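Exo beta-1,2-glucooligosaccharide sophorohydrolase (non-reducing end) (Parabacteroides distasonis ATCC 8503, PDB 5Z06) hydrolyses linear beta-1,2-glucan and beta-1,2-glucooligosaccharides of four or more glucose units from the non-reducing end, releasing sophorose. Local coordinates at residues A332-I337 against T680-N685; G576-Y581 against N653-W658; A473-K478 against P691-G696. All coordinates share one frame; numbering follows the deposited sequence.

Contact 1 (A332-I337 against T680-N685); sequences AIVAGI and TNLLWN
L682, whose CD2 lies against A335, gives its backbone N-H to T680 OG1, a weak bond with L682 N and T680 OG1 3.2 Å apart and bent to 130°. The same hydroxyl is hydrogen-bonded to E676, one turn back on helix 665-680, so two groups grip it just where the chain breaks: N681 swings to a positive phi of 60° before helix 682-688 begins. After that break two successive leucines meet helix 323-338, L682 pointing toward it and L683 reaching it with its tip, and everything that crosses the contact is apolar. L682 carries CG anti to the backbone N (chi1 177°), and its CD2 comes to rest on the backbone, 3.9 Å from A335 CA. L683 does the rest with a forked tip. One branch, CD1, reaches V334 CG1 at 3.8 Å, the two side chains sliding past each other in opposite directions; the other branch, CD2, stands 4.3 Å from A335 CB. V334 CG1 also comes within 4.3 Å of L682 CD2, so that this methyl faces both leucine tips. Around them, L683 packs on V673 and N677 of helix 665-680 and on T404 of helix 392-408, while V334 meets Y408. The contact thus joins helices at a buried, all-apolar junction, consistent with the (alpha/alpha)6 barrel of the six-hairpin glycosidase clan.

Contact 2 (G576-Y581 against N653-W658); sequences GGYVGY and NLTVNW
V579 and T655 meet through a direct bond: V579 N donates to T655 OG1 at 2.7 Å with an N-H...O angle of 158°. T655 holds OG1 anti to its carbonyl carbon (chi1 -58°), which turns the hydroxyl to this N-H and to the edge of the Y578 ring, near its plane, with Y578 CD1 3.6 Å from T655 OG1. A water lies 2.6 Å from T655 OG1 and is hydrogen-bonded to V579 O at 2.9 Å. V579 CG1 packs on L654 CB at 3.7 Å, the side chains crossing at about a right angle. Further out, Y578 to Y581 form a type II beta turn; G580, its third residue, comes beside L654 CD1, where a side chain would clash. Y581 lays its ring face against Y578 CB and ties its hydroxyl to D607. N653 OD1 accepts from V656 N at 3.0 Å, an Asx motif with the donor 53° out of the carbonyl plane, and more weakly from T655 N. N608 and T610 hold its ND2, and a G1 bulge with N657 and W658 closes the loop. A valine in place of T655 has no hydroxyl, so the V579 N-H would probably lose its acceptor and the water be held less firmly. One hydroxyl, directly and through the water, thus serves both backbone polar atoms of V579, joining two loops with no backbone-to-backbone bond between them.

Contact 3 (A473-K478 against P691-G696); sequences AIMGPK and PDVQKG
The start of the C-terminal helix 691-702 packs against the last turn of helix 467-475, with M475 laid along D692, V693 and G696. M475 sends CG anti to its carbonyl carbon (chi1 -62°) and runs extended from there, which carries the thioether along the helix to V693. Its base lies on the backbone: M475 CB touches D692 O at 3.2 Å, while that oxygen takes the helical bond from G696 N. Next, M475 CG comes 3.7 Å from G696 CA, where any beta carbon would collide with it, and M475 CA and G696 CA approach to 4.4 Å. Farther out the sulfur passes V693, and the tip, M475 CE, touches V693 CG1 at 3.7 Å. Beyond the helix end the side chains of P477 and D692 cross at about a right angle, P477 CG 3.6 Å from D692 OD2. That same OD2 is hydrogen-bonded to the indole N-H of W427 on helix 414-428, which helps hold the carboxylate beside the proline, and its charge near the start of a helix would probably be favourable. W427 also packs on M475 and P477, and V693 continues onto F687 and M688. With no side chain at G696 the two backbones come close, a tight helix-helix packing between the end of one helix and the beginning of another in the helical domain.

From the N terminus the chain first passes through beta sheets, then enters the helices where contact 1 begins. Contact 3 opens next, at 473-478, and contact 2 follows, starting at 576-581 and closing soonest, at 653-658. Residues 680-685 then close contact 1, and 691-696 close contact 3 last. Contacts 1 and 3 therefore cross along the sequence, while contact 2 falls wholly within both of their loops. Contact 1 ties helix 323-338 to helix 682-688 and contact 3 ties helix 467-475 to helix 691-702, both bringing the C-terminal helices back onto earlier ones, with centres 21 Å apart. Contact 2 joins two surface loops, its centre 44 Å from that of contact 3.

Contact 1 (A332-I337 against T680-N685)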
ATOM      1  N   ALA A 332      10.384   9.027   8.496  1.00 24.61           N
ATOM      2  CA  ALA A 332       9.177   9.819   8.346  1.00 25.43           C
ATOM      3  C   ALA A 332       8.773  10.433   9.672  1.00 25.54           C
ATOM      4  O   ALA A 332       8.332  11.589   9.711  1.00 27.80           O
ATOM      5  CB  ALA A 332       8.034   8.985   7.774  1.00 25.24           C
ATOM      6  N   ILE A 333       8.909   9.682  10.763  1.00 25.75           N
ATOM      7  CA  ILE A 333       8.545  10.221  12.060  1.00 26.36           C
ATOM      8  C   ILE A 333       9.504  11.337  12.485  1.00 26.80           C
ATOM      9  O   ILE A 333       9.070  12.386  12.964  1.00 28.06           O
ATOM     10  CB  ILE A 333       8.418   9.134  13.143  1.00 25.60           C
ATOM     11  CG1 ILE A 333       7.251   8.218  12.828  1.00 25.44           C
ATOM     12  CG2 ILE A 333       8.158   9.782  14.482  1.00 25.14           C
ATOM     13  CD1 ILE A 333       7.270   6.884  13.548  1.00 26.90           C
ATOM     14  N   VAL A 334      10.799  11.146  12.268  1.00 25.86           N
ATOM     15  CA  VAL A 334      11.754  12.207  12.566  1.00 25.54           C
ATOM     16  C   VAL A 334      11.392  13.490  11.801  1.00 28.11           C
ATOM     17  O   VAL A 334      11.342  14.582  12.391  1.00 26.05           O
ATOM     18  CB  VAL A 334      13.184  11.759  12.261  1.00 25.82           C
ATOM     19  CG1 VAL A 334      14.158  12.914  12.246  1.00 26.77           C
ATOM     20  CG2 VAL A 334      13.620  10.740  13.293  1.00 26.31           C
ATOM     21  N   ALA A 335      11.125  13.345  10.499  1.00 26.55           N
ATOM     22  CA  ALA A 335      10.692  14.464   9.670  1.00 26.82           C
ATOM     23  C   ALA A 335       9.448  15.099  10.268  1.00 28.02           C
ATOM     24  O   ALA A 335       9.356  16.314  10.334  1.00 28.57           O
ATOM     25  CB  ALA A 335      10.394  14.011   8.245  1.00 25.23           C
ATOM     26  N   GLY A 336       8.506  14.249  10.677  1.00 27.80           N
ATOM     27  CA  GLY A 336       7.225  14.677  11.203  1.00 28.70           C
ATOM     28  C   GLY A 336       7.388  15.481  12.478  1.00 29.34           C
ATOM     29  O   GLY A 336       6.607  16.409  12.731  1.00 26.84           O
ATOM     30  N   ILE A 337       8.410  15.142  13.264  1.00 28.31           N
ATOM     31  CA  ILE A 337       8.726  15.915  14.460  1.00 30.79           C
ATOM     32  C   ILE A 337       9.247  17.301  14.048  1.00 31.85           C
ATOM     33  O   ILE A 337       8.784  18.321  14.565  1.00 31.40           O
ATOM     34  CB  ILE A 337       9.764  15.231  15.357  1.00 29.55           C
ATOM     35  CG1 ILE A 337       9.224  13.899  15.886  1.00 29.67           C
ATOM     36  CG2 ILE A 337      10.094  16.139  16.545  1.00 30.88           C
ATOM     37  CD1 ILE A 337      10.299  12.994  16.450  1.00 29.17           C
ATOM     38  N   THR A 680      14.934  20.317   3.195  1.00 29.81           N
ATOM     39  CA  THR A 680      15.901  20.699   4.214  1.00 28.78           C
ATOM     40  C   THR A 680      17.149  19.836   4.284  1.00 27.85           C
ATOM     41  O   THR A 680      18.030  20.143   5.065  1.00 27.29           O
ATOM     42  CB  THR A 680      15.243  20.618   5.597  1.00 29.81           C
ATOM     43  OG1 THR A 680      14.767  19.280   5.811  1.00 28.08           O
ATOM     44  CG2 THR A 680      14.084  21.658   5.723  1.00 30.38           C
ATOM     45  N   ASN A 681      17.235  18.769   3.494  1.00 28.07           N
ATOM     46  CA  ASN A 681      18.291  17.765   3.659  1.00 30.65           C
ATOM     47  C   ASN A 681      18.287  17.083   5.044  1.00 30.45           C
ATOM     48  O   ASN A 681      19.308  16.512   5.434  1.00 31.05           O
ATOM     49  CB  ASN A 681      19.704  18.359   3.423  1.00 29.96           C
ATOM     50  CG  ASN A 681      19.925  18.847   1.998  1.00 31.31           C
ATOM     51  OD1 ASN A 681      19.341  18.346   1.038  1.00 31.66           O
ATOM     52  ND2 ASN A 681      20.809  19.802   1.863  1.00 31.11           N
ATOM     53  N   LEU A 682      17.158  17.103   5.753  1.00 29.13           N
ATOM     54  CA  LEU A 682      17.139  16.733   7.170  1.00 30.32           C
ATOM     55  C   LEU A 682      17.674  15.325   7.442  1.00 30.40           C
ATOM     56  O   LEU A 682      18.621  15.153   8.208  1.00 27.90           O
ATOM     57  CB  LEU A 682      15.732  16.825   7.730  1.00 30.71           C
ATOM     58  CG  LEU A 682      15.579  16.384   9.176  1.00 31.87           C
ATOM     59  CD1 LEU A 682      16.298  17.360  10.110  1.00 33.88           C
ATOM     60  CD2 LEU A 682      14.103  16.272   9.508  1.00 31.70           C
ATOM     61  N   LEU A 683      17.048  14.331   6.818  1.00 27.94           N
ATOM     62  CA  LEU A 683      17.374  12.938   7.104  1.00 28.42           C
ATOM     63  C   LEU A 683      18.764  12.614   6.603  1.00 28.62           C
ATOM     64  O   LEU A 683      19.525  11.933   7.258  1.00 30.66           O
ATOM     65  CB  LEU A 683      16.360  11.984   6.473  1.00 27.79           C
ATOM     66  CG  LEU A 683      14.940  12.005   7.034  1.00 28.11           C
ATOM     67  CD1 LEU A 683      14.920  12.192   8.547  1.00 28.58           C
ATOM     68  CD2 LEU A 683      14.097  13.061   6.362  1.00 27.78           C
ATOM     69  N   TRP A 684      19.086  13.116   5.426  1.00 29.70           N
ATOM     70  CA  TRP A 684      20.427  13.022   4.913  1.00 29.57           C
ATOM     71  C   TRP A 684      21.453  13.580   5.879  1.00 30.37           C
ATOM     72  O   TRP A 684      22.415  12.882   6.208  1.00 29.00           O
ATOM     73  CB  TRP A 684      20.534  13.764   3.610  1.00 29.92           C
ATOM     74  CG  TRP A 684      19.973  13.089   2.461  1.00 28.95           C
ATOM     75  CD1 TRP A 684      19.752  11.770   2.306  1.00 28.52           C
ATOM     76  CD2 TRP A 684      19.642  13.703   1.225  1.00 30.47           C
ATOM     77  NE1 TRP A 684      19.286  11.514   1.062  1.00 28.52           N
ATOM     78  CE2 TRP A 684      19.219  12.681   0.359  1.00 29.64           C
ATOM     79  CE3 TRP A 684      19.689  15.022   0.754  1.00 29.94           C
ATOM     80  CZ2 TRP A 684      18.800  12.929  -0.947  1.00 29.30           C
ATOM     81  CZ3 TRP A 684      19.269  15.275  -0.536  1.00 30.14           C
ATOM     82  CH2 TRP A 684      18.845  14.227  -1.385  1.00 29.07           C
ATOM     83  N   ASN A 685      21.238  14.818   6.342  1.00 29.32           N
ATOM     84  CA  ASN A 685      22.194  15.457   7.247  1.00 29.91           C
ATOM     85  C   ASN A 685      22.318  14.654   8.532  1.00 30.06           C
ATOM     86  O   ASN A 685      23.433  14.447   9.017  1.00 31.48           O
ATOM     87  CB  ASN A 685      21.839  16.919   7.507  1.00 29.06           C
ATOM     88  CG  ASN A 685      21.998  17.770   6.262  1.00 27.74           C
ATOM     89  OD1 ASN A 685      22.607  17.336   5.275  1.00 27.89           O
ATOM     90  ND2 ASN A 685      21.438  18.966   6.285  1.00 25.75           N
TER

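Contact 2 (G576-Y581 against N653-W658)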
ATOM      1  N   GLY A 576       3.533   2.686 -24.319  1.00 30.27           N
ATOM      2  CA  GLY A 576       2.407   1.797 -24.092  1.00 30.16           C
ATOM      3  C   GLY A 576       1.027   2.396 -24.333  1.00 29.29           C
ATOM      4  O   GLY A 576       0.052   1.678 -24.272  1.00 30.32           O
ATOM      5  N   GLY A 577       0.945   3.699 -24.584  1.00 28.67           N
ATOM      6  CA  GLY A 577      -0.327   4.407 -24.694  1.00 27.11           C
ATOM      7  C   GLY A 577      -1.152   4.330 -23.420  1.00 26.76           C
ATOM      8  O   GLY A 577      -2.348   4.432 -23.486  1.00 28.09           O
ATOM      9  N   TYR A 578      -0.532   4.151 -22.256  1.00 25.89           N
ATOM     10  CA  TYR A 578      -1.295   3.997 -21.033  1.00 26.34           C
ATOM     11  C   TYR A 578      -1.932   5.298 -20.675  1.00 25.79           C
ATOM     12  O   TYR A 578      -1.342   6.349 -20.861  1.00 28.17           O
ATOM     13  CB  TYR A 578      -0.454   3.430 -19.897  1.00 26.94           C
ATOM     14  CG  TYR A 578       0.040   2.046 -20.276  1.00 26.32           C
ATOM     15  CD1 TYR A 578      -0.871   1.027 -20.613  1.00 26.76           C
ATOM     16  CD2 TYR A 578       1.394   1.758 -20.337  1.00 24.96           C
ATOM     17  CE1 TYR A 578      -0.434  -0.235 -21.008  1.00 26.37           C
ATOM     18  CE2 TYR A 578       1.830   0.500 -20.733  1.00 25.62           C
ATOM     19  CZ  TYR A 578       0.910  -0.478 -21.069  1.00 25.83           C
ATOM     20  OH  TYR A 578       1.336  -1.706 -21.473  1.00 29.58           O
ATOM     21  N   VAL A 579      -3.164   5.224 -20.203  1.00 26.23           N
ATOM     22  CA  VAL A 579      -3.940   6.417 -19.944  1.00 26.28           C
ATOM     23  C   VAL A 579      -3.310   7.219 -18.805  1.00 25.82           C
ATOM     24  O   VAL A 579      -2.926   6.650 -17.790  1.00 25.85           O
ATOM     25  CB  VAL A 579      -5.385   6.072 -19.594  1.00 26.66           C
ATOM     26  CG1 VAL A 579      -6.184   7.334 -19.199  1.00 27.48           C
ATOM     27  CG2 VAL A 579      -6.034   5.391 -20.798  1.00 28.45           C
ATOM     28  N   GLY A 580      -3.239   8.536 -18.994  1.00 25.11           N
ATOM     29  CA  GLY A 580      -2.787   9.467 -17.972  1.00 24.51           C
ATOM     30  C   GLY A 580      -1.280   9.642 -17.779  1.00 23.30           C
ATOM     31  O   GLY A 580      -0.871  10.541 -17.048  1.00 22.54           O
ATOM     32  N   TYR A 581      -0.460   8.789 -18.389  1.00 23.28           N
ATOM     33  CA  TYR A 581       1.005   8.922 -18.300  1.00 25.67           C
ATOM     34  C   TYR A 581       1.459  10.226 -18.943  1.00 27.42           C
ATOM     35  O   TYR A 581       0.983  10.608 -19.995  1.00 25.92           O
ATOM     36  CB  TYR A 581       1.696   7.815 -19.053  1.00 25.74           C
ATOM     37  CG  TYR A 581       1.803   6.502 -18.346  1.00 25.48           C
ATOM     38  CD1 TYR A 581       0.865   6.093 -17.398  1.00 26.01           C
ATOM     39  CD2 TYR A 581       2.846   5.629 -18.670  1.00 25.01           C
ATOM     40  CE1 TYR A 581       0.995   4.875 -16.767  1.00 25.46           C
ATOM     41  CE2 TYR A 581       2.971   4.402 -18.071  1.00 24.37           C
ATOM     42  CZ  TYR A 581       2.055   4.032 -17.120  1.00 23.95           C
ATOM     43  OH  TYR A 581       2.177   2.834 -16.540  1.00 21.22           O
ATOM     44  N   ASN A 653      -4.142   2.472 -12.000  1.00 24.98           N
ATOM     45  CA  ASN A 653      -4.034   2.167 -13.404  1.00 25.04           C
ATOM     46  C   ASN A 653      -5.260   2.734 -14.061  1.00 26.77           C
ATOM     47  O   ASN A 653      -6.355   2.153 -13.956  1.00 27.68           O
ATOM     48  CB  ASN A 653      -3.927   0.670 -13.607  1.00 25.02           C
ATOM     49  CG  ASN A 653      -3.598   0.304 -15.036  1.00 24.24           C
ATOM     50  OD1 ASN A 653      -4.124   0.890 -15.973  1.00 23.44           O
ATOM     51  ND2 ASN A 653      -2.703  -0.645 -15.202  1.00 22.72           N
ATOM     52  N   LEU A 654      -5.099   3.893 -14.703  1.00 25.88           N
ATOM     53  CA  LEU A 654      -6.227   4.501 -15.414  1.00 26.43           C
ATOM     54  C   LEU A 654      -6.611   3.683 -16.642  1.00 25.23           C
ATOM     55  O   LEU A 654      -7.760   3.718 -17.061  1.00 25.40           O
ATOM     56  CB  LEU A 654      -5.944   5.945 -15.805  1.00 27.25           C
ATOM     57  CG  LEU A 654      -5.793   6.879 -14.601  1.00 29.31           C
ATOM     58  CD1 LEU A 654      -5.359   8.251 -15.083  1.00 27.91           C
ATOM     59  CD2 LEU A 654      -7.088   6.958 -13.804  1.00 30.17           C
ATOM     60  N   THR A 655      -5.682   2.907 -17.176  1.00 25.17           N
ATOM     61  CA  THR A 655      -5.951   2.166 -18.404  1.00 26.80           C
ATOM     62  C   THR A 655      -6.980   1.092 -18.172  1.00 27.64           C
ATOM     63  O   THR A 655      -7.880   0.933 -18.980  1.00 27.70           O
ATOM     64  CB  THR A 655      -4.649   1.620 -19.008  1.00 26.92           C
ATOM     65  OG1 THR A 655      -3.780   2.726 -19.247  1.00 28.11           O
ATOM     66  CG2 THR A 655      -4.896   0.876 -20.337  1.00 27.63           C
ATOM     67  N   VAL A 656      -6.864   0.386 -17.047  1.00 28.48           N
ATOM     68  CA  VAL A 656      -7.823  -0.640 -16.680  1.00 29.07           C
ATOM     69  C   VAL A 656      -8.808  -0.194 -15.600  1.00 28.43           C
ATOM     70  O   VAL A 656      -9.634  -0.996 -15.138  1.00 28.76           O
ATOM     71  CB  VAL A 656      -7.105  -1.944 -16.242  1.00 31.33           C
ATOM     72  CG1 VAL A 656      -6.102  -2.370 -17.290  1.00 31.71           C
ATOM     73  CG2 VAL A 656      -6.424  -1.801 -14.897  1.00 31.53           C
ATOM     74  N   ASN A 657      -8.711   1.068 -15.184  1.00 27.40           N
ATOM     75  CA  ASN A 657      -9.614   1.668 -14.193  1.00 25.64           C
ATOM     76  C   ASN A 657      -9.554   0.947 -12.833  1.00 25.69           C
ATOM     77  O   ASN A 657     -10.542   0.424 -12.312  1.00 23.89           O
ATOM     78  CB  ASN A 657     -11.055   1.756 -14.694  1.00 25.65           C
ATOM     79  CG  ASN A 657     -11.859   2.731 -13.874  1.00 24.91           C
ATOM     80  OD1 ASN A 657     -11.343   3.758 -13.513  1.00 24.87           O
ATOM     81  ND2 ASN A 657     -13.081   2.384 -13.518  1.00 25.27           N
ATOM     82  N   TRP A 658      -8.344   0.960 -12.286  1.00 26.80           N
ATOM     83  CA  TRP A 658      -7.998   0.300 -11.047  1.00 26.12           C
ATOM     84  C   TRP A 658      -7.226   1.277 -10.147  1.00 25.55           C
ATOM     85  O   TRP A 658      -6.422   2.073 -10.606  1.00 26.91           O
ATOM     86  CB  TRP A 658      -7.137  -0.919 -11.364  1.00 25.29           C
ATOM     87  CG  TRP A 658      -6.665  -1.646 -10.167  1.00 26.52           C
ATOM     88  CD1 TRP A 658      -7.300  -2.650  -9.506  1.00 27.18           C
ATOM     89  CD2 TRP A 658      -5.450  -1.410  -9.467  1.00 27.25           C
ATOM     90  NE1 TRP A 658      -6.547  -3.069  -8.438  1.00 27.33           N
ATOM     91  CE2 TRP A 658      -5.401  -2.327  -8.397  1.00 28.51           C
ATOM     92  CE3 TRP A 658      -4.392  -0.520  -9.649  1.00 27.68           C
ATOM     93  CZ2 TRP A 658      -4.341  -2.377  -7.514  1.00 27.90           C
ATOM     94  CZ3 TRP A 658      -3.346  -0.566  -8.778  1.00 27.72           C
ATOM     95  CH2 TRP A 658      -3.324  -1.493  -7.719  1.00 28.82           C
TER
HETATM   96  O   HOH W   1      -2.759   3.842 -17.104  1.00 25.74           O

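Contact 3 (A473-K478 against P691-G696)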
ATOM      1  N   ALA A 473      26.768  -2.497   6.252  1.00 24.72           N
ATOM      2  CA  ALA A 473      27.648  -3.611   6.541  1.00 24.98           C
ATOM      3  C   ALA A 473      29.083  -3.163   6.733  1.00 25.52           C
ATOM      4  O   ALA A 473      29.735  -3.624   7.632  1.00 27.66           O
ATOM      5  CB  ALA A 473      27.563  -4.674   5.458  1.00 24.52           C
ATOM      6  N   ILE A 474      29.536  -2.253   5.884  1.00 26.61           N
ATOM      7  CA  ILE A 474      30.878  -1.695   5.913  1.00 26.32           C
ATOM      8  C   ILE A 474      31.047  -0.652   7.047  1.00 28.85           C
ATOM      9  O   ILE A 474      32.161  -0.416   7.546  1.00 27.98           O
ATOM     10  CB  ILE A 474      31.172  -1.064   4.520  1.00 26.16           C
ATOM     11  CG1 ILE A 474      31.209  -2.158   3.438  1.00 25.92           C
ATOM     12  CG2 ILE A 474      32.492  -0.287   4.487  1.00 25.19           C
ATOM     13  CD1 ILE A 474      31.068  -1.637   2.019  1.00 26.57           C
ATOM     14  N   MET A 475      29.956  -0.007   7.433  1.00 28.41           N
ATOM     15  CA  MET A 475      29.990   0.980   8.525  1.00 27.99           C
ATOM     16  C   MET A 475      29.885   0.338   9.874  1.00 27.95           C
ATOM     17  O   MET A 475      30.212   0.966  10.872  1.00 28.75           O
ATOM     18  CB  MET A 475      28.840   1.961   8.378  1.00 27.35           C
ATOM     19  CG  MET A 475      28.903   2.774   7.095  1.00 27.09           C
ATOM     20  SD  MET A 475      27.264   3.367   6.630  1.00 28.08           S
ATOM     21  CE  MET A 475      27.725   4.368   5.213  1.00 26.38           C
ATOM     22  N   GLY A 476      29.389  -0.896   9.922  1.00 30.04           N
ATOM     23  CA  GLY A 476      29.240  -1.633  11.173  1.00 30.90           C
ATOM     24  C   GLY A 476      30.553  -1.588  11.930  1.00 32.18           C
ATOM     25  O   GLY A 476      31.573  -1.986  11.383  1.00 31.88           O
ATOM     26  N   PRO A 477      30.543  -1.070  13.170  1.00 33.43           N
ATOM     27  CA  PRO A 477      31.801  -0.849  13.870  1.00 33.01           C
ATOM     28  C   PRO A 477      32.413  -2.122  14.442  1.00 33.92           C
ATOM     29  O   PRO A 477      33.627  -2.203  14.583  1.00 39.31           O
ATOM     30  CB  PRO A 477      31.396   0.110  14.991  1.00 32.19           C
ATOM     31  CG  PRO A 477      29.999  -0.305  15.305  1.00 33.20           C
ATOM     32  CD  PRO A 477      29.392  -0.587  13.959  1.00 33.65           C
ATOM     33  N   LYS A 478      31.590  -3.096  14.793  1.00 35.65           N
ATOM     34  CA  LYS A 478      32.083  -4.332  15.379  1.00 37.71           C
ATOM     35  C   LYS A 478      32.149  -5.477  14.352  1.00 35.58           C
ATOM     36  O   LYS A 478      33.122  -6.214  14.295  1.00 36.10           O
ATOM     37  CB  LYS A 478      31.199  -4.728  16.552  1.00 41.91           C
ATOM     38  CG  LYS A 478      31.696  -5.953  17.282  1.00 46.83           C
ATOM     39  CD  LYS A 478      30.967  -6.132  18.595  1.00 54.25           C
ATOM     40  CE  LYS A 478      31.571  -7.311  19.330  1.00 56.80           C
ATOM     41  NZ  LYS A 478      30.787  -7.513  20.563  1.00 60.78           N
ATOM     42  N   PRO A 691      28.970   8.919  13.048  1.00 31.59           N
ATOM     43  CA  PRO A 691      30.387   8.632  12.912  1.00 32.04           C
ATOM     44  C   PRO A 691      30.682   7.375  12.114  1.00 29.69           C
ATOM     45  O   PRO A 691      31.540   7.414  11.274  1.00 30.34           O
ATOM     46  CB  PRO A 691      30.872   8.504  14.356  1.00 31.57           C
ATOM     47  CG  PRO A 691      29.906   9.289  15.166  1.00 33.63           C
ATOM     48  CD  PRO A 691      28.620   9.375  14.404  1.00 32.34           C
ATOM     49  N   ASP A 692      29.979   6.282  12.378  1.00 29.48           N
ATOM     50  CA  ASP A 692      30.178   5.051  11.613  1.00 28.98           C
ATOM     51  C   ASP A 692      29.880   5.195  10.147  1.00 29.20           C
ATOM     52  O   ASP A 692      30.546   4.543   9.320  1.00 26.91           O
ATOM     53  CB  ASP A 692      29.356   3.902  12.174  1.00 30.49           C
ATOM     54  CG  ASP A 692      29.731   3.577  13.602  1.00 31.18           C
ATOM     55  OD1 ASP A 692      30.829   3.954  14.021  1.00 33.02           O
ATOM     56  OD2 ASP A 692      28.904   2.997  14.319  1.00 33.55           O
ATOM     57  N   VAL A 693      28.889   6.038   9.829  1.00 29.29           N
ATOM     58  CA  VAL A 693      28.523   6.315   8.448  1.00 30.09           C
ATOM     59  C   VAL A 693      29.666   7.040   7.766  1.00 29.25           C
ATOM     60  O   VAL A 693      30.082   6.649   6.693  1.00 28.19           O
ATOM     61  CB  VAL A 693      27.196   7.118   8.332  1.00 30.26           C
ATOM     62  CG1 VAL A 693      26.936   7.580   6.904  1.00 30.59           C
ATOM     63  CG2 VAL A 693      26.031   6.252   8.795  1.00 31.88           C
ATOM     64  N   GLN A 694      30.173   8.088   8.396  1.00 30.24           N
ATOM     65  CA  GLN A 694      31.291   8.831   7.828  1.00 33.02           C
ATOM     66  C   GLN A 694      32.485   7.922   7.584  1.00 34.04           C
ATOM     67  O   GLN A 694      33.027   7.930   6.479  1.00 34.39           O
ATOM     68  CB  GLN A 694      31.655  10.030   8.697  1.00 33.72           C
ATOM     69  CG  GLN A 694      30.643  11.155   8.560  1.00 35.63           C
ATOM     70  CD  GLN A 694      30.805  12.250   9.596  1.00 38.23           C
ATOM     71  OE1 GLN A 694      31.757  12.265  10.370  1.00 43.52           O
ATOM     72  NE2 GLN A 694      29.867  13.176   9.616  1.00 40.39           N
ATOM     73  N   LYS A 695      32.860   7.114   8.577  1.00 34.37           N
ATOM     74  CA  LYS A 695      33.990   6.186   8.417  1.00 37.66           C
ATOM     75  C   LYS A 695      33.823   5.225   7.245  1.00 36.03           C
ATOM     76  O   LYS A 695      34.767   4.987   6.508  1.00 34.70           O
ATOM     77  CB  LYS A 695      34.292   5.372   9.687  1.00 41.65           C
ATOM     78  CG  LYS A 695      35.455   5.917  10.506  1.00 51.72           C
ATOM     79  CD  LYS A 695      35.103   7.275  11.128  1.00 60.33           C
ATOM     80  CE  LYS A 695      36.009   7.672  12.298  1.00 66.13           C
ATOM     81  NZ  LYS A 695      35.204   8.205  13.442  1.00 65.53           N
ATOM     82  N   GLY A 696      32.633   4.657   7.099  1.00 35.30           N
ATOM     83  CA  GLY A 696      32.387   3.668   6.060  1.00 36.47           C
ATOM     84  C   GLY A 696      32.482   4.281   4.676  1.00 35.32           C
ATOM     85  O   GLY A 696      33.064   3.679   3.772  1.00 33.48           O
TER